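Local coordinates for putative uncharacterized protein (Magnetospirillum magneticum, PDB 3TBN) that binds two [2Fe-2S] clusters within a single chain, one at each of its two CDGSH-type iron-sulfur motifs, while its cellular role remains uncharacterised, at residues Y30-C35 and G70-K75; A40-D45 and A66-C71; V56-D61 and P77-G82. All coordinates share one frame; numbering follows the deposited sequence.

Contact 1: Y30-C35 and G70-K75; sequences YHWCAC and GCKASK. With FES (Fe2/s2 (inorganic) cluster), chain B; FES (Fe2/s2 (inorganic) cluster), chain C.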
loop_
_atom_site.group_PDB
_atom_site.type_symbol
_atom_site.label_atom_id
_atom_site.label_comp_id
_atom_site.label_asym_id
_atom_site.label_seq_id
_atom_site.Cartn_x
_atom_site.Cartn_y
_atom_site.Cartn_z
ATOM N N TYR A 30 -8.856 0.408 8.401
ATOM C CA TYR A 30 -7.893 1.258 7.714
ATOM C C TYR A 30 -7.972 0.965 6.225
ATOM O O TYR A 30 -8.205 -0.167 5.816
ATOM C CB TYR A 30 -6.473 0.982 8.243
ATOM C CG TYR A 30 -6.357 1.306 9.710
ATOM C CD1 TYR A 30 -5.877 2.538 10.133
ATOM C CD2 TYR A 30 -6.795 0.408 10.676
ATOM C CE1 TYR A 30 -5.818 2.861 11.475
ATOM C CE2 TYR A 30 -6.736 0.722 12.021
ATOM C CZ TYR A 30 -6.252 1.949 12.413
ATOM O OH TYR A 30 -6.207 2.256 13.750
ATOM N N HIS A 31 -7.768 1.987 5.411
ATOM C CA HIS A 31 -7.868 1.835 3.971
ATOM C C HIS A 31 -6.507 2.104 3.364
ATOM O O HIS A 31 -6.064 3.244 3.265
ATOM C CB HIS A 31 -8.956 2.760 3.433
ATOM C CG HIS A 31 -10.281 2.521 4.082
ATOM N ND1 HIS A 31 -11.167 1.571 3.624
ATOM C CD2 HIS A 31 -10.843 3.054 5.192
ATOM C CE1 HIS A 31 -12.233 1.553 4.404
ATOM N NE2 HIS A 31 -12.060 2.444 5.363
ATOM N N TRP A 32 -5.820 1.022 3.024
ATOM C CA TRP A 32 -4.460 1.081 2.512
ATOM C C TRP A 32 -4.433 1.535 1.067
ATOM O O TRP A 32 -5.190 1.027 0.236
ATOM C CB TRP A 32 -3.848 -0.310 2.614
ATOM C CG TRP A 32 -2.473 -0.445 2.042
ATOM C CD1 TRP A 32 -1.323 0.080 2.545
ATOM C CD2 TRP A 32 -2.099 -1.183 0.872
ATOM N NE1 TRP A 32 -0.253 -0.283 1.763
ATOM C CE2 TRP A 32 -0.703 -1.058 0.727
ATOM C CE3 TRP A 32 -2.811 -1.934 -0.067
ATOM C CZ2 TRP A 32 -0.002 -1.667 -0.315
ATOM C CZ3 TRP A 32 -2.113 -2.532 -1.107
ATOM C CH2 TRP A 32 -0.725 -2.396 -1.220
ATOM N N CYS A 33 -3.558 2.489 0.773
ATOM C CA CYS A 33 -3.315 2.919 -0.595
ATOM C C CYS A 33 -2.555 1.845 -1.366
ATOM O O CYS A 33 -1.406 1.534 -1.064
ATOM C CB CYS A 33 -2.519 4.223 -0.604
ATOM S SG CYS A 33 -2.063 4.763 -2.279
ATOM N N ALA A 34 -3.218 1.274 -2.367
ATOM C CA ALA A 34 -2.614 0.274 -3.232
ATOM C C ALA A 34 -1.923 0.891 -4.446
ATOM O O ALA A 34 -1.152 0.215 -5.125
ATOM C CB ALA A 34 -3.668 -0.715 -3.701
ATOM N N CYS A 35 -2.210 2.154 -4.737
ATOM C CA CYS A 35 -1.775 2.763 -5.992
ATOM C C CYS A 35 -0.474 3.554 -5.895
ATOM O O CYS A 35 0.153 3.827 -6.919
ATOM C CB CYS A 35 -2.887 3.655 -6.558
ATOM S SG CYS A 35 -3.152 5.230 -5.699
ATOM N N GLY A 70 4.777 0.156 1.586
ATOM C CA GLY A 70 5.004 1.428 0.924
ATOM C C GLY A 70 5.361 1.306 -0.550
ATOM O O GLY A 70 5.156 2.250 -1.313
ATOM N N CYS A 71 5.900 0.157 -0.952
ATOM C CA CYS A 71 6.368 -0.037 -2.325
ATOM C C CYS A 71 5.234 -0.428 -3.267
ATOM O O CYS A 71 5.369 -0.308 -4.487
ATOM C CB CYS A 71 7.485 -1.091 -2.380
ATOM S SG CYS A 71 6.954 -2.811 -2.139
ATOM N N LYS A 72 4.137 -0.900 -2.676
ATOM C CA LYS A 72 2.909 -1.323 -3.357
ATOM C C LYS A 72 3.040 -2.648 -4.115
ATOM O O LYS A 72 2.126 -3.043 -4.837
ATOM C CB LYS A 72 2.355 -0.200 -4.244
ATOM C CG LYS A 72 2.272 1.154 -3.530
ATOM C CD LYS A 72 1.652 1.046 -2.138
ATOM C CE LYS A 72 1.554 2.406 -1.456
ATOM N NZ LYS A 72 1.030 2.293 -0.063
ATOM N N ALA A 73 4.148 -3.352 -3.898
ATOM C CA ALA A 73 4.399 -4.620 -4.578
ATOM C C ALA A 73 4.311 -5.848 -3.661
ATOM O O ALA A 73 4.573 -6.961 -4.106
ATOM C CB ALA A 73 5.753 -4.577 -5.273
ATOM N N SER A 74 3.941 -5.671 -2.397
ATOM C CA SER A 74 3.794 -6.816 -1.508
ATOM C C SER A 74 2.902 -7.881 -2.131
ATOM O O SER A 74 1.889 -7.569 -2.758
ATOM C CB SER A 74 3.191 -6.389 -0.180
ATOM O OG SER A 74 2.956 -7.532 0.619
ATOM N N LYS A 75 3.269 -9.143 -1.936
ATOM C CA LYS A 75 2.427 -10.251 -2.364
ATOM C C LYS A 75 1.359 -10.583 -1.321
ATOM O O LYS A 75 0.519 -11.453 -1.545
ATOM C CB LYS A 75 3.276 -11.489 -2.666
ATOM C CG LYS A 75 3.964 -11.462 -4.026
ATOM C CD LYS A 75 5.194 -10.574 -4.029
ATOM C CE LYS A 75 6.167 -10.968 -5.138
ATOM N NZ LYS A 75 5.716 -10.548 -6.493
HETATM FE FE1 FES B . -6.676 5.347 -2.978
HETATM FE FE2 FES B . -4.049 5.039 -3.535
HETATM S S1 FES B . -5.109 6.924 -3.051
HETATM S S2 FES B . -5.585 3.431 -3.388
HETATM FE FE1 FES C . 7.840 -4.000 2.101
HETATM FE FE2 FES C . 6.204 -3.194 0.081
HETATM S S1 FES C . 7.220 -1.915 1.594
HETATM S S2 FES C . 6.765 -5.273 0.625
HETATM O O HOH W 1 -0.595 -2.434 -5.376
#
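Ala34 and Lys72 bring the two backbones closest, with CA atoms 5.8 Å apart, where the loop leaving strand 30-32 faces a turn in which Lys72 takes up left-handed backbone angles. The contact depends mainly on the Lys72 side chain. It bends once, at chi2 (-46°), and then runs straight, which carries its ammonium group to the carbonyl of Cys33 in the other loop. There NZ donates a hydrogen bond of 2.7 Å to Cys33 O, with a C=O...N angle of 148° and NZ tilted 16° from the carbonyl plane. NZ also bonds to Gln41 OE1 and Cys69 O, so three oxygens grip this buried charge, and they would be expected to stabilise it. Each loop carries two cysteine ligands of the three-cysteine, one-histidine site of a CDGSH motif. Cys33 SG and Cys35 SG both bind FE2 of the chain B cluster, while Cys71 SG binds FE2 of the chain C cluster at 2.4 Å, next to Cys69. The lysine side chain thus ties one cluster loop to the other. The Trp32 and Lys72 side chains run alongside one another, pointing in opposite senses, and the indole atom CZ2 lies 3.7 Å from Lys72 CD. Trp32 NE1 is 3.4 Å from Lys72 NZ, but both are donors; the indole N-H bonds instead to Cys69 O, which therefore accepts from both side chains. One face of the indole is met near its rim by Ala34 CA. At the root of the lysine, Ala34 O lies 3.6 Å from Lys72 CB, and a water donates to both Ala34 O and Lys72 O. Within the 70-75 turn, Ala73 N donates to Cys71 SG over 3.4 Å, a long N-H...S bond to the ligand sulfur.

Contact 2: A40-D45 and A66-C71; sequences AQPFCD and AYFCGC. With FES (Fe2/s2 (inorganic) cluster), chain C; FES (Fe2/s2 (inorganic) cluster), chain B.
Phe43 turns the edge of its ring against the face of Phe68 in a T-shaped stack, with centroids 5.4 Å apart and planes at 72°. The edge atom that leads is Phe43 CE2, over one face of the Phe68 ring and 3.9 Å from Phe68 CE2; Phe43 CZ follows just behind. Both rings stand beside their own backbone N and anti to the carbonyl carbon (chi1 -55° for Phe43, -72° for Phe68). Pro42 fills the angle between them. Its CB lies 3.6 Å from Phe68 CB, and its CG is 3.8 Å from Phe68 CD2, approaching that ring obliquely. Within its own segment the same CG sits over the centre of the Phe43 ring, 3.8 Å above the plane, a CH-pi type of approach that backs the ring on one face. The peptide before Pro42 is cis, and Phe43 N bonds to Ala40 O across a type VI turn, which places proline and phenylalanine side by side. The contact itself is wholly apolar, yet each segment runs on into a cluster site: Cys44 SG binds FE1 of the chain B cluster at 2.3 Å, the iron shared with His48, and Cys69 SG binds FE2 of the chain C cluster at 2.4 Å. Asp45, the aspartate of the first CDGSH sequence, is held by Ser47 and by the backbone of Lys39. Phe68 closes strand 64-68, which pairs antiparallel with strand 20-24. Tyr20 and Val22 of that neighbour touch Pro42, the Tyr58 ring of strand 56-58 meets Phe68 nearly perpendicularly, and the backbone of the 40-45 loop bonds to His31 and Cys33 at the strand 30-32 end.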
loop_
_atom_site.group_PDB
_atom_site.type_symbol
_atom_site.label_atom_id
_atom_site.label_comp_id
_atom_site.label_asym_id
_atom_site.label_seq_id
_atom_site.Cartn_x
_atom_site.Cartn_y
_atom_site.Cartn_z
ATOM N N ALA A 40 -1.105 10.896 1.768
ATOM C CA ALA A 40 -1.191 10.573 3.189
ATOM C C ALA A 40 -0.800 9.111 3.420
ATOM O O ALA A 40 -1.502 8.374 4.111
ATOM C CB ALA A 40 -2.598 10.848 3.711
ATOM N N GLN A 41 0.319 8.692 2.839
ATOM C CA GLN A 41 0.731 7.296 2.926
ATOM C C GLN A 41 0.825 6.863 4.382
ATOM O O GLN A 41 1.275 7.625 5.234
ATOM C CB GLN A 41 2.089 7.100 2.259
ATOM C CG GLN A 41 2.073 7.250 0.753
ATOM C CD GLN A 41 1.270 6.167 0.073
ATOM O OE1 GLN A 41 1.170 5.048 0.565
ATOM N NE2 GLN A 41 0.695 6.495 -1.076
ATOM N N PRO A 42 0.455 5.612 4.676
ATOM C CA PRO A 42 0.095 4.546 3.737
ATOM C C PRO A 42 -1.394 4.459 3.403
ATOM O O PRO A 42 -1.816 3.439 2.866
ATOM C CB PRO A 42 0.521 3.291 4.496
ATOM C CG PRO A 42 0.240 3.640 5.922
ATOM C CD PRO A 42 0.610 5.097 6.051
ATOM N N PHE A 43 -2.170 5.491 3.716
ATOM C CA PHE A 43 -3.622 5.419 3.595
ATOM C C PHE A 43 -4.151 6.113 2.354
ATOM O O PHE A 43 -3.602 7.107 1.904
ATOM C CB PHE A 43 -4.257 5.991 4.858
ATOM C CG PHE A 43 -3.758 5.326 6.097
ATOM C CD1 PHE A 43 -2.993 6.014 7.027
ATOM C CD2 PHE A 43 -3.995 3.977 6.299
ATOM C CE1 PHE A 43 -2.510 5.367 8.160
ATOM C CE2 PHE A 43 -3.511 3.333 7.420
ATOM C CZ PHE A 43 -2.770 4.027 8.349
ATOM N N CYS A 44 -5.233 5.565 1.819
ATOM C CA CYS A 44 -5.895 6.094 0.637
ATOM C C CYS A 44 -6.423 7.498 0.882
ATOM O O CYS A 44 -7.025 7.755 1.916
ATOM C CB CYS A 44 -7.053 5.162 0.285
ATOM S SG CYS A 44 -8.074 5.655 -1.122
ATOM N N ASP A 45 -6.211 8.401 -0.073
ATOM C CA ASP A 45 -6.799 9.738 0.004
ATOM C C ASP A 45 -7.636 10.051 -1.232
ATOM O O ASP A 45 -7.992 11.203 -1.466
ATOM C CB ASP A 45 -5.732 10.824 0.251
ATOM C CG ASP A 45 -4.837 11.081 -0.951
ATOM O OD1 ASP A 45 -4.996 10.402 -1.987
ATOM O OD2 ASP A 45 -3.955 11.967 -0.841
ATOM N N ALA A 66 1.217 -2.105 12.750
ATOM C CA ALA A 66 1.119 -2.691 11.422
ATOM C C ALA A 66 2.143 -2.023 10.516
ATOM O O ALA A 66 2.218 -0.802 10.449
ATOM C CB ALA A 66 -0.279 -2.502 10.864
ATOM N N TYR A 67 2.938 -2.833 9.831
ATOM C CA TYR A 67 3.899 -2.349 8.857
ATOM C C TYR A 67 3.251 -2.417 7.483
ATOM O O TYR A 67 3.287 -3.443 6.806
ATOM C CB TYR A 67 5.185 -3.173 8.922
ATOM C CG TYR A 67 5.940 -2.943 10.207
ATOM C CD1 TYR A 67 5.548 -3.562 11.385
ATOM C CD2 TYR A 67 7.025 -2.083 10.249
ATOM C CE1 TYR A 67 6.233 -3.344 12.571
ATOM C CE2 TYR A 67 7.717 -1.856 11.429
ATOM C CZ TYR A 67 7.313 -2.489 12.586
ATOM O OH TYR A 67 7.999 -2.266 13.759
ATOM N N PHE A 68 2.613 -1.321 7.096
ATOM C CA PHE A 68 1.929 -1.252 5.818
ATOM C C PHE A 68 2.936 -1.136 4.677
ATOM O O PHE A 68 3.973 -0.491 4.804
ATOM C CB PHE A 68 0.973 -0.062 5.797
ATOM C CG PHE A 68 -0.244 -0.246 6.650
ATOM C CD1 PHE A 68 -1.287 -1.053 6.228
ATOM C CD2 PHE A 68 -0.356 0.401 7.865
ATOM C CE1 PHE A 68 -2.419 -1.212 7.009
ATOM C CE2 PHE A 68 -1.484 0.246 8.643
ATOM C CZ PHE A 68 -2.513 -0.561 8.216
ATOM N N CYS A 69 2.626 -1.766 3.557
ATOM C CA CYS A 69 3.512 -1.747 2.405
ATOM C C CYS A 69 3.564 -0.355 1.767
ATOM O O CYS A 69 2.531 0.244 1.467
ATOM C CB CYS A 69 3.046 -2.799 1.398
ATOM S SG CYS A 69 3.896 -2.782 -0.197
ATOM N N GLY A 70 4.777 0.156 1.586
ATOM C CA GLY A 70 5.004 1.428 0.924
ATOM C C GLY A 70 5.361 1.306 -0.550
ATOM O O GLY A 70 5.156 2.250 -1.313
ATOM N N CYS A 71 5.900 0.157 -0.952
ATOM C CA CYS A 71 6.368 -0.037 -2.325
ATOM C C CYS A 71 5.234 -0.428 -3.267
ATOM O O CYS A 71 5.369 -0.308 -4.487
ATOM C CB CYS A 71 7.485 -1.091 -2.380
ATOM S SG CYS A 71 6.954 -2.811 -2.139
HETATM FE FE1 FES C . 7.840 -4.000 2.101
HETATM FE FE2 FES C . 6.204 -3.194 0.081
HETATM S S1 FES C . 7.220 -1.915 1.594
HETATM S S2 FES C . 6.765 -5.273 0.625
HETATM FE FE1 FES B . -6.676 5.347 -2.978
HETATM FE FE2 FES B . -4.049 5.039 -3.535
HETATM S S1 FES B . -5.109 6.924 -3.051
HETATM S S2 FES B . -5.585 3.431 -3.388
#

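Contact 3: V56-D61 and P77-G82; sequences VAYTPD and PPLCDG. With FES (Fe2/s2 (inorganic) cluster), chain C.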
loop_
_atom_site.group_PDB
_atom_site.type_symbol
_atom_site.label_atom_id
_atom_site.label_comp_id
_atom_site.label_asym_id
_atom_site.label_seq_id
_atom_site.Cartn_x
_atom_site.Cartn_y
_atom_site.Cartn_z
ATOM N N VAL A 56 -7.284 -1.122 -0.174
ATOM C CA VAL A 56 -7.546 -2.386 0.492
ATOM C C VAL A 56 -7.900 -2.126 1.951
ATOM O O VAL A 56 -7.144 -1.499 2.684
ATOM C CB VAL A 56 -6.324 -3.315 0.423
ATOM C CG1 VAL A 56 -6.587 -4.609 1.186
ATOM C CG2 VAL A 56 -5.959 -3.610 -1.023
ATOM N N ALA A 57 -9.069 -2.602 2.364
ATOM C CA ALA A 57 -9.521 -2.447 3.738
ATOM C C ALA A 57 -8.798 -3.431 4.647
ATOM O O ALA A 57 -8.619 -4.600 4.298
ATOM C CB ALA A 57 -11.025 -2.654 3.818
ATOM N N TYR A 58 -8.407 -2.956 5.823
ATOM C CA TYR A 58 -7.665 -3.754 6.786
ATOM C C TYR A 58 -8.205 -3.443 8.171
ATOM O O TYR A 58 -8.159 -2.304 8.612
ATOM C CB TYR A 58 -6.177 -3.409 6.718
ATOM C CG TYR A 58 -5.334 -4.080 7.777
ATOM C CD1 TYR A 58 -4.966 -5.412 7.660
ATOM C CD2 TYR A 58 -4.894 -3.376 8.891
ATOM C CE1 TYR A 58 -4.194 -6.025 8.629
ATOM C CE2 TYR A 58 -4.124 -3.978 9.858
ATOM C CZ TYR A 58 -3.777 -5.301 9.724
ATOM O OH TYR A 58 -3.005 -5.903 10.691
ATOM N N THR A 59 -8.720 -4.461 8.851
ATOM C CA THR A 59 -9.279 -4.288 10.182
ATOM C C THR A 59 -8.552 -5.224 11.136
ATOM O O THR A 59 -8.796 -6.427 11.131
ATOM C CB THR A 59 -10.780 -4.618 10.209
ATOM O OG1 THR A 59 -11.455 -3.883 9.181
ATOM C CG2 THR A 59 -11.379 -4.274 11.567
ATOM N N PRO A 60 -7.637 -4.682 11.950
ATOM C CA PRO A 60 -6.872 -5.560 12.839
ATOM C C PRO A 60 -7.714 -6.088 13.989
ATOM O O PRO A 60 -8.591 -5.390 14.491
ATOM C CB PRO A 60 -5.754 -4.650 13.354
ATOM C CG PRO A 60 -6.319 -3.274 13.266
ATOM C CD PRO A 60 -7.237 -3.270 12.079
ATOM N N ASP A 61 -7.440 -7.325 14.392
ATOM C CA ASP A 61 -8.147 -7.953 15.502
ATOM C C ASP A 61 -7.728 -7.343 16.836
ATOM O O ASP A 61 -8.521 -7.268 17.775
ATOM C CB ASP A 61 -7.872 -9.460 15.525
ATOM C CG ASP A 61 -8.466 -10.183 14.332
ATOM O OD1 ASP A 61 -9.577 -9.813 13.898
ATOM O OD2 ASP A 61 -7.823 -11.130 13.830
ATOM N N PRO A 77 -0.683 -7.967 0.354
ATOM C CA PRO A 77 -1.190 -6.638 0.703
ATOM C C PRO A 77 -2.260 -6.737 1.787
ATOM O O PRO A 77 -3.008 -7.716 1.814
ATOM C CB PRO A 77 -1.778 -6.128 -0.618
ATOM C CG PRO A 77 -2.066 -7.361 -1.414
ATOM C CD PRO A 77 -1.005 -8.342 -1.033
ATOM N N PRO A 78 -2.367 -5.720 2.653
ATOM C CA PRO A 78 -1.696 -4.418 2.604
ATOM C C PRO A 78 -0.389 -4.330 3.389
ATOM O O PRO A 78 0.144 -3.234 3.532
ATOM C CB PRO A 78 -2.725 -3.509 3.265
ATOM C CG PRO A 78 -3.316 -4.384 4.328
ATOM C CD PRO A 78 -3.395 -5.756 3.710
ATOM N N LEU A 79 0.098 -5.450 3.915
ATOM C CA LEU A 79 1.257 -5.430 4.799
ATOM C C LEU A 79 2.546 -5.726 4.042
ATOM O O LEU A 79 2.544 -6.438 3.040
ATOM C CB LEU A 79 1.068 -6.437 5.936
ATOM C CG LEU A 79 -0.179 -6.211 6.792
ATOM C CD1 LEU A 79 -0.248 -7.254 7.893
ATOM C CD2 LEU A 79 -0.203 -4.806 7.379
ATOM N N CYS A 80 3.646 -5.173 4.539
ATOM C CA CYS A 80 4.973 -5.436 4.006
ATOM C C CYS A 80 5.324 -6.911 4.155
ATOM O O CYS A 80 5.172 -7.482 5.236
ATOM C CB CYS A 80 5.992 -4.582 4.765
ATOM S SG CYS A 80 7.710 -4.821 4.279
ATOM N N ASP A 81 5.787 -7.523 3.069
ATOM C CA ASP A 81 6.264 -8.902 3.117
ATOM C C ASP A 81 7.717 -9.014 2.666
ATOM O O ASP A 81 8.224 -10.114 2.443
ATOM C CB ASP A 81 5.368 -9.829 2.289
ATOM C CG ASP A 81 5.519 -9.626 0.797
ATOM O OD1 ASP A 81 6.204 -8.672 0.381
ATOM O OD2 ASP A 81 4.930 -10.416 0.032
ATOM N N GLY A 82 8.389 -7.873 2.548
ATOM C CA GLY A 82 9.790 -7.837 2.167
ATOM C C GLY A 82 10.053 -7.692 0.677
ATOM O O GLY A 82 11.206 -7.593 0.265
HETATM FE FE1 FES C . 7.840 -4.000 2.101
HETATM FE FE2 FES C . 6.204 -3.194 0.081
HETATM S S1 FES C . 7.220 -1.915 1.594
HETATM S S2 FES C . 6.765 -5.273 0.625
#
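Pro78, which follows a cis peptide bond after Pro77, presses its ring against strand 56-58: CG is 3.9 Å from Tyr58 CB and equally near Tyr58 CD1, while CD lies 4.2 Å from Val56 CG1. The proline and tyrosine side chains lie nearly perpendicular, and Trp32 and Phe68 also touch this proline. Leu79 brings both methyls to the Tyr58 ring: CD2 stands 4.2 Å above one face, offset toward the rim, and CD1 approaches obliquely, 4.2 Å from Tyr58 CE1. Pro60 N lies over the opposite face, also toward the rim. Tyr58 CG is anti to the backbone N (chi1 174°), which brings the ring to this loop. The chain then enters the second CDGSH motif, here spelt CDGTH. Cys80 SG binds FE1 of the chain C cluster at 2.3 Å, together with His84. Asp81 OD1 approaches bridging sulfide S2 to 3.5 Å and bonds to Thr83, while OD2 takes the backbone N-H of Lys75. Gly82 N makes a weak bond to Cys80 SG.

Contacts 1 and 2 are buried near the middle of the chain, whereas contact 3 is partly exposed and lies farther out. Contact 1 is polar, built round a buried lysine; contacts 2 and 3 are apolar and resemble each other, each setting a cis-proline loop that leads into a cluster cysteine against an aromatic residue of a strand. Contacts 1 and 2 share Gly70 and Cys71, and Gln41 and Cys69 O join them through Lys72 NZ and the Trp32 indole. Contacts 1 and 3 reach the same sheet, strands 30-32 and 56-58. All three touch the chain C cluster, but only contacts 1 and 2 also bind the chain B cluster.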